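Long-range contact in RTX-adhesin (Marinomonas primoryensis, PDB 5IRB), which helps an Antarctic bacterium bind to diatoms and ice, this calcium-binding piece being a row of beta-rich domains of the giant adhesin: residues 177-189 / 198-210. Residues are numbered along the deposited sequence; the frame is centred on the assembly and turned at random.
Sequences DLAQDNSFQVSVT and YAGTTTSTHTVDT. With CA (calcium ion), chain J; CA (calcium ion), chain D; CA (calcium ion), chain G.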
loop_
_atom_site.group_PDB
_atom_site.type_symbol
_atom_site.label_atom_id
_atom_site.label_comp_id
_atom_site.label_asym_id
_atom_site.label_seq_id
_atom_site.Cartn_x
_atom_site.Cartn_y
_atom_site.Cartn_z
ATOM N N ASP A 177 -6.963 -4.376 -15.243
ATOM C CA ASP A 177 -6.120 -3.224 -14.928
ATOM C C ASP A 177 -4.769 -3.687 -14.415
ATOM O O ASP A 177 -3.731 -3.193 -14.840
ATOM C CB ASP A 177 -6.789 -2.277 -13.909
ATOM C CG ASP A 177 -7.997 -1.572 -14.490
ATOM O OD1 ASP A 177 -7.996 -1.322 -15.721
ATOM O OD2 ASP A 177 -8.938 -1.272 -13.727
ATOM N N LEU A 178 -4.782 -4.654 -13.512
ATOM C CA LEU A 178 -3.539 -5.168 -12.958
ATOM C C LEU A 178 -2.703 -5.862 -14.028
ATOM O O LEU A 178 -1.478 -5.823 -13.972
ATOM C CB LEU A 178 -3.824 -6.119 -11.788
ATOM C CG LEU A 178 -4.335 -5.407 -10.517
ATOM C CD1 LEU A 178 -4.958 -6.371 -9.510
ATOM C CD2 LEU A 178 -3.199 -4.627 -9.858
ATOM N N ALA A 179 -3.358 -6.505 -14.995
ATOM C CA ALA A 179 -2.643 -7.113 -16.125
ATOM C C ALA A 179 -1.896 -6.072 -16.962
ATOM O O ALA A 179 -0.901 -6.396 -17.621
ATOM C CB ALA A 179 -3.602 -7.912 -17.012
ATOM N N GLN A 180 -2.385 -4.832 -16.946
ATOM C CA GLN A 180 -1.831 -3.790 -17.801
ATOM C C GLN A 180 -0.972 -2.765 -17.086
ATOM O O GLN A 180 -0.372 -1.916 -17.731
ATOM C CB GLN A 180 -2.960 -3.093 -18.538
ATOM C CG GLN A 180 -3.529 -3.943 -19.640
ATOM C CD GLN A 180 -4.865 -3.446 -20.134
ATOM O OE1 GLN A 180 -4.937 -2.503 -20.924
ATOM N NE2 GLN A 180 -5.939 -4.083 -19.673
ATOM N N ASP A 181 -0.919 -2.826 -15.763
ATOM C CA ASP A 181 -0.211 -1.823 -14.985
ATOM C C ASP A 181 0.492 -2.559 -13.854
ATOM O O ASP A 181 -0.120 -2.819 -12.815
ATOM C CB ASP A 181 -1.196 -0.776 -14.422
ATOM C CG ASP A 181 -0.505 0.434 -13.812
ATOM O OD1 ASP A 181 0.739 0.452 -13.733
ATOM O OD2 ASP A 181 -1.216 1.368 -13.371
ATOM N N ASN A 182 1.765 -2.896 -14.031
ATOM C CA ASN A 182 2.427 -3.759 -13.053
ATOM C C ASN A 182 3.185 -3.016 -11.961
ATOM O O ASN A 182 3.759 -3.635 -11.062
ATOM C CB ASN A 182 3.358 -4.751 -13.753
ATOM C CG ASN A 182 4.491 -4.083 -14.512
ATOM O OD1 ASN A 182 4.747 -2.889 -14.373
ATOM N ND2 ASN A 182 5.180 -4.871 -15.335
ATOM N N SER A 183 3.144 -1.688 -12.017
ATOM C CA SER A 183 3.744 -0.866 -10.983
ATOM C C SER A 183 2.914 0.402 -10.756
ATOM O O SER A 183 2.720 1.209 -11.662
ATOM C CB SER A 183 5.182 -0.505 -11.343
ATOM O OG SER A 183 5.763 0.233 -10.282
ATOM N N PHE A 184 2.453 0.588 -9.530
ATOM C CA PHE A 184 1.676 1.784 -9.193
ATOM C C PHE A 184 1.865 2.289 -7.760
ATOM O O PHE A 184 2.248 1.535 -6.869
ATOM C CB PHE A 184 0.199 1.505 -9.466
ATOM C CG PHE A 184 -0.324 0.304 -8.749
ATOM C CD1 PHE A 184 -0.746 0.394 -7.433
ATOM C CD2 PHE A 184 -0.376 -0.928 -9.395
ATOM C CE1 PHE A 184 -1.219 -0.717 -6.769
ATOM C CE2 PHE A 184 -0.855 -2.052 -8.735
ATOM C CZ PHE A 184 -1.273 -1.937 -7.411
ATOM N N GLN A 185 1.617 3.581 -7.552
ATOM C CA GLN A 185 1.592 4.157 -6.217
ATOM C C GLN A 185 0.281 3.971 -5.467
ATOM O O GLN A 185 -0.801 3.990 -6.065
ATOM C CB GLN A 185 1.921 5.637 -6.254
ATOM C CG GLN A 185 3.379 5.904 -6.474
ATOM C CD GLN A 185 3.894 6.981 -5.538
ATOM O OE1 GLN A 185 5.002 6.875 -5.010
ATOM N NE2 GLN A 185 3.082 8.015 -5.306
ATOM N N VAL A 186 0.422 3.666 -4.179
ATOM C CA VAL A 186 -0.678 3.617 -3.224
ATOM C C VAL A 186 -0.435 4.647 -2.121
ATOM O O VAL A 186 0.668 4.716 -1.583
ATOM C CB VAL A 186 -0.811 2.223 -2.605
ATOM C CG1 VAL A 186 -1.991 2.163 -1.677
ATOM C CG2 VAL A 186 -1.002 1.189 -3.727
ATOM N N SER A 187 -1.449 5.443 -1.785
ATOM C CA SER A 187 -1.286 6.474 -0.753
ATOM C C SER A 187 -2.321 6.414 0.333
ATOM O O SER A 187 -3.458 5.980 0.101
ATOM C CB SER A 187 -1.363 7.868 -1.359
ATOM O OG SER A 187 -0.357 8.058 -2.322
ATOM N N VAL A 188 -1.951 6.967 1.485
ATOM C CA VAL A 188 -2.864 7.121 2.592
ATOM C C VAL A 188 -2.798 8.595 2.950
ATOM O O VAL A 188 -1.723 9.171 3.075
ATOM C CB VAL A 188 -2.518 6.223 3.830
ATOM C CG1 VAL A 188 -1.094 6.452 4.360
ATOM C CG2 VAL A 188 -3.523 6.472 4.940
ATOM N N THR A 189 -3.956 9.221 3.080
ATOM C CA THR A 189 -3.990 10.608 3.471
ATOM C C THR A 189 -4.913 10.792 4.674
ATOM O O THR A 189 -5.844 10.016 4.880
ATOM C CB THR A 189 -4.462 11.471 2.298
ATOM O OG1 THR A 189 -5.785 11.055 1.945
ATOM C CG2 THR A 189 -3.567 11.245 1.080
ATOM N N TYR A 198 -1.454 14.912 6.473
ATOM C CA TYR A 198 -0.295 14.084 6.201
ATOM C C TYR A 198 -0.612 13.148 5.060
ATOM O O TYR A 198 -1.776 12.943 4.699
ATOM C CB TYR A 198 0.121 13.297 7.438
ATOM C CG TYR A 198 -0.977 12.439 8.044
ATOM C CD1 TYR A 198 -1.470 11.293 7.387
ATOM C CD2 TYR A 198 -1.519 12.773 9.279
ATOM C CE1 TYR A 198 -2.483 10.515 7.966
ATOM C CE2 TYR A 198 -2.515 12.012 9.858
ATOM C CZ TYR A 198 -2.997 10.886 9.213
ATOM O OH TYR A 198 -4.001 10.159 9.835
ATOM N N ALA A 199 0.436 12.578 4.489
ATOM C CA ALA A 199 0.303 11.656 3.389
ATOM C C ALA A 199 1.451 10.663 3.491
ATOM O O ALA A 199 2.573 11.046 3.813
ATOM C CB ALA A 199 0.320 12.393 2.062
ATOM N N GLY A 200 1.153 9.383 3.313
ATOM C CA GLY A 200 2.189 8.378 3.150
ATOM C C GLY A 200 1.958 7.663 1.834
ATOM O O GLY A 200 0.820 7.540 1.391
ATOM N N THR A 201 3.028 7.215 1.194
ATOM C CA THR A 201 2.910 6.503 -0.079
ATOM C C THR A 201 3.907 5.357 -0.154
ATOM O O THR A 201 4.934 5.364 0.541
ATOM C CB THR A 201 3.200 7.400 -1.290
ATOM O OG1 THR A 201 4.616 7.635 -1.348
ATOM C CG2 THR A 201 2.460 8.734 -1.216
ATOM N N THR A 202 3.635 4.421 -1.051
ATOM C CA THR A 202 4.521 3.293 -1.299
ATOM C C THR A 202 4.248 2.848 -2.700
ATOM O O THR A 202 3.186 3.149 -3.269
ATOM C CB THR A 202 4.286 2.087 -0.354
ATOM O OG1 THR A 202 5.376 1.170 -0.463
ATOM C CG2 THR A 202 3.003 1.358 -0.693
ATOM N N THR A 203 5.213 2.149 -3.275
ATOM C CA THR A 203 5.050 1.662 -4.625
ATOM C C THR A 203 4.844 0.149 -4.618
ATOM O O THR A 203 5.655 -0.595 -4.075
ATOM C CB THR A 203 6.244 2.056 -5.480
ATOM O OG1 THR A 203 6.242 3.489 -5.620
ATOM C CG2 THR A 203 6.148 1.386 -6.843
ATOM N N SER A 204 3.744 -0.296 -5.213
ATOM C CA SER A 204 3.480 -1.713 -5.364
ATOM C C SER A 204 3.880 -2.161 -6.767
ATOM O O SER A 204 3.494 -1.552 -7.773
ATOM C CB SER A 204 2.005 -2.016 -5.107
ATOM O OG SER A 204 1.744 -3.415 -5.186
ATOM N N THR A 205 4.654 -3.232 -6.838
ATOM C CA THR A 205 4.993 -3.779 -8.131
ATOM C C THR A 205 4.621 -5.254 -8.132
ATOM O O THR A 205 4.659 -5.923 -7.086
ATOM C CB THR A 205 6.475 -3.634 -8.440
ATOM O OG1 THR A 205 7.230 -4.458 -7.545
ATOM C CG2 THR A 205 6.915 -2.166 -8.323
ATOM N N HIS A 206 4.291 -5.756 -9.312
ATOM C CA HIS A 206 4.026 -7.172 -9.503
ATOM C C HIS A 206 4.418 -7.547 -10.927
ATOM O O HIS A 206 4.801 -6.678 -11.713
ATOM C CB HIS A 206 2.560 -7.496 -9.209
ATOM C CG HIS A 206 1.585 -6.853 -10.182
ATOM N ND1 HIS A 206 1.037 -5.595 -9.925
ATOM C CD2 HIS A 206 1.088 -7.271 -11.318
ATOM C CE1 HIS A 206 0.238 -5.292 -10.917
ATOM N NE2 HIS A 206 0.230 -6.290 -11.812
ATOM N N THR A 207 4.361 -8.829 -11.267
ATOM C CA THR A 207 4.636 -9.217 -12.650
ATOM C C THR A 207 3.385 -9.825 -13.266
ATOM O O THR A 207 2.484 -10.286 -12.556
ATOM C CB THR A 207 5.830 -10.189 -12.755
ATOM O OG1 THR A 207 5.538 -11.421 -12.083
ATOM C CG2 THR A 207 7.064 -9.537 -12.139
ATOM N N VAL A 208 3.317 -9.784 -14.591
ATOM C CA VAL A 208 2.165 -10.302 -15.293
ATOM C C VAL A 208 2.624 -11.446 -16.202
ATOM O O VAL A 208 3.539 -11.281 -17.008
ATOM C CB VAL A 208 1.452 -9.191 -16.096
ATOM C CG1 VAL A 208 0.307 -9.763 -16.903
ATOM C CG2 VAL A 208 0.948 -8.073 -15.140
ATOM N N ASP A 209 2.003 -12.609 -16.032
ATOM C CA ASP A 209 2.317 -13.812 -16.818
ATOM C C ASP A 209 1.014 -14.509 -17.165
ATOM O O ASP A 209 0.457 -15.230 -16.338
ATOM C CB ASP A 209 3.227 -14.766 -16.047
ATOM C CG ASP A 209 3.727 -15.934 -16.916
ATOM O OD1 ASP A 209 3.113 -16.181 -17.981
ATOM O OD2 ASP A 209 4.708 -16.609 -16.514
ATOM N N THR A 210 0.521 -14.302 -18.385
ATOM C CA THR A 210 -0.781 -14.857 -18.734
ATOM C C THR A 210 -0.724 -15.984 -19.766
ATOM O O THR A 210 -1.739 -16.315 -20.365
ATOM C CB THR A 210 -1.716 -13.778 -19.267
ATOM O OG1 THR A 210 -1.157 -13.232 -20.466
ATOM C CG2 THR A 210 -1.928 -12.664 -18.226
HETATM CA CA CA J . 2.332 2.086 -13.780
HETATM CA CA CA D . 4.399 -18.140 -18.522
HETATM CA CA CA G . 4.509 -7.047 -4.961
HETATM O O HOH W 1 5.260 -7.979 -16.078
HETATM O O HOH W 2 6.520 5.311 -3.426
HETATM O O HOH W 3 6.921 -6.768 -5.906
HETATM O O HOH W 4 5.299 -16.827 -19.922
HETATM O O HOH W 5 5.344 -20.099 -19.804
HETATM O O HOH W 6 6.385 -18.588 -17.354
HETATM O O HOH W 7 4.761 -8.025 -2.863
#
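His206 NE2 donates to Leu178 O over 2.8 Å, and the geometry is that of a directed bond: the N-H...O angle is 159° and the acceptor lies in the imidazole plane. On the carbonyl side the donor is tilted 34° from the plane. The ring reaches the helix 175-180 because CG stands between the backbone N and the carbonyl carbon (chi1 66°). Asn182 CA lies over one imidazole face, 3.7 Å from the ring centroid, a CH-pi contact, while Leu178 CD2 meets His206 CE1 and Phe184 CE2 comes to the ring edge, the two aromatic side chains crossing at about a right angle. With His206 N also donating to Asn182 O, ring and backbone are both tied to the 177-189 segment. Beyond this corner the chains form an antiparallel beta hairpin, strands 183-191 and 197-208; the axes of 183-189 and 198-205 approach to 4.6 Å, and paired N-H...O bonds join Phe184 with Ser204, Val186 with Thr202 and Val188 with Gly200. Phe184, Val186 and Val188 point to the buried side, where strand 112-116 touches Val186 and Ser204, and Ser204 CB sits over the Phe184 ring, 4.3 Å from its centroid. On the opposite face Ser187 OG makes a close van der Waals contact, not a hydrogen bond, with the Thr201 CG2 methyl at 3.1 Å, and one water joins Gln185 OE1 to Thr203 OG1. One calcium ion sits where the turn enters strand 183-191, held by Asp181 OD1 and Ser183 O, while Asp181 OD2 accepts from Asn155 N; another, on the partner strand, takes Thr205 O, at 2.4 Å, together with Asp123.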